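Local coordinates for protein AMP-dependent synthetase and ligase (Xenorhabdus doucetiae, PDB 6QSR) that forms, with a FabA/FabZ-type partner chain, the hot-dog-fold dehydratase heterocomplex ApeI:P of aryl polyene pigment biosynthesis, at residues L20-D23 with P24-W28. Sequence-based numbering, arbitrary orientation.
Sequences LYLD and PTLDW
The carboxylate of D23 is gripped by T25 from both of its faces: the backbone N-H and the hydroxyl of T25 converge on D23 OD1 from opposite sides of the carboxylate plane. Its other oxygen, OD2, lies at the edge of the Y21 ring and in the ring plane, with P24 CD 3.7 Å from D23 OD2. At the edge of the W28 indole, also in plane, stands CG of L26.

T25 N donates to D23 OD1 over 3.1 Å in a nearly straight bond (164°), which makes an Asx turn; T25 OG1 gives the shorter bond to D23 OD1, 2.6 Å. Both meet the anti side of OD1 but are tilted out of the carboxylate plane, the N-H by 31° and the hydroxyl by 27°. With CG of D23 anti to its own backbone N, the carboxylate extends alongside the T25 side chain, and both point the same way. The P24 ring crosses the D23 side chain at about a right angle. A type I beta turn from D23 to L26 completes the arrangement: L26 N donates to D23 O at 3.1 Å, closing the turn. D23 thus accepts all three bonds that hold the bend together. On its buried side, CD2 of L22 and CD2 of L26 make a loose apolar contact at 4.4 Å.

In this hot-dog fold the turn carries the chain out of strand 15-21 of the antiparallel sheet into the loop that precedes the long helix 41-56. L22 packs against W47 of that helix and L80 of strand 79-87, Y21 rests on strand 4-9, and W28 lies on V42 and A43 and touches F78 of the partner FabA/FabZ-type chain.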
# COMPACT_ATOMS: atom_id res chain seq x y z
N LEU A 20 -2.35 -14.07 12.93
CA LEU A 20 -1.72 -12.80 13.31
C LEU A 20 -2.66 -11.93 14.11
O LEU A 20 -3.86 -11.89 13.83
CB LEU A 20 -1.32 -12.02 12.06
CG LEU A 20 -0.36 -12.70 11.10
CD1 LEU A 20 -0.16 -11.82 9.89
CD2 LEU A 20 0.96 -13.00 11.79
N TYR A 21 -2.10 -11.20 15.06
CA TYR A 21 -2.87 -10.28 15.89
C TYR A 21 -2.36 -8.85 15.68
O TYR A 21 -1.16 -8.60 15.69
CB TYR A 21 -2.75 -10.69 17.36
CG TYR A 21 -3.35 -9.68 18.29
CD1 TYR A 21 -4.73 -9.61 18.48
CD2 TYR A 21 -2.55 -8.76 18.97
CE1 TYR A 21 -5.29 -8.67 19.33
CE2 TYR A 21 -3.09 -7.82 19.83
CZ TYR A 21 -4.47 -7.77 20.00
OH TYR A 21 -5.01 -6.83 20.85
N LEU A 22 -3.30 -7.93 15.48
CA LEU A 22 -3.00 -6.52 15.27
C LEU A 22 -3.07 -5.77 16.60
O LEU A 22 -4.15 -5.56 17.15
CB LEU A 22 -3.98 -5.91 14.27
CG LEU A 22 -4.13 -6.65 12.93
CD1 LEU A 22 -5.01 -5.84 11.99
CD2 LEU A 22 -2.76 -6.91 12.32
N ASP A 23 -1.90 -5.38 17.12
CA ASP A 23 -1.81 -4.60 18.34
C ASP A 23 -2.00 -3.11 18.06
O ASP A 23 -1.49 -2.61 17.05
CB ASP A 23 -0.45 -4.81 19.01
CG ASP A 23 -0.45 -4.39 20.47
OD1 ASP A 23 -0.02 -3.26 20.76
OD2 ASP A 23 -0.92 -5.17 21.32
N PRO A 24 -2.69 -2.37 18.95
CA PRO A 24 -2.80 -0.90 18.81
C PRO A 24 -1.49 -0.13 18.63
O PRO A 24 -1.52 0.95 18.03
CB PRO A 24 -3.46 -0.48 20.12
CG PRO A 24 -4.28 -1.65 20.52
CD PRO A 24 -3.58 -2.88 20.02
N THR A 25 -0.38 -0.65 19.15
CA THR A 25 0.91 0.04 19.10
C THR A 25 1.74 -0.30 17.85
O THR A 25 2.83 0.24 17.68
CB THR A 25 1.75 -0.25 20.35
OG1 THR A 25 2.05 -1.65 20.43
CG2 THR A 25 1.00 0.19 21.60
N LEU A 26 1.23 -1.19 17.01
CA LEU A 26 1.84 -1.49 15.71
C LEU A 26 2.02 -0.19 14.91
O LEU A 26 1.07 0.58 14.72
CB LEU A 26 0.95 -2.47 14.94
CG LEU A 26 1.43 -3.01 13.60
CD1 LEU A 26 2.65 -3.90 13.80
CD2 LEU A 26 0.31 -3.79 12.92
N ASP A 27 3.26 0.06 14.47
CA ASP A 27 3.62 1.38 13.93
C ASP A 27 2.93 1.78 12.61
O ASP A 27 2.80 2.97 12.33
CB ASP A 27 5.16 1.59 13.85
CG ASP A 27 5.90 0.38 13.32
OD1 ASP A 27 5.26 -0.56 12.81
OD2 ASP A 27 7.15 0.37 13.42
N TRP A 28 2.47 0.80 11.83
CA TRP A 28 1.61 1.03 10.66
C TRP A 28 0.37 1.90 10.94
O TRP A 28 -0.08 2.62 10.05
CB TRP A 28 1.10 -0.30 10.10
CG TRP A 28 2.14 -1.18 9.51
CD1 TRP A 28 2.65 -2.33 10.05
CD2 TRP A 28 2.81 -0.99 8.26
NE1 TRP A 28 3.59 -2.88 9.20
CE2 TRP A 28 3.70 -2.08 8.10
CE3 TRP A 28 2.74 -0.02 7.26
CZ2 TRP A 28 4.53 -2.20 6.97
CZ3 TRP A 28 3.55 -0.15 6.13
CH2 TRP A 28 4.43 -1.23 6.00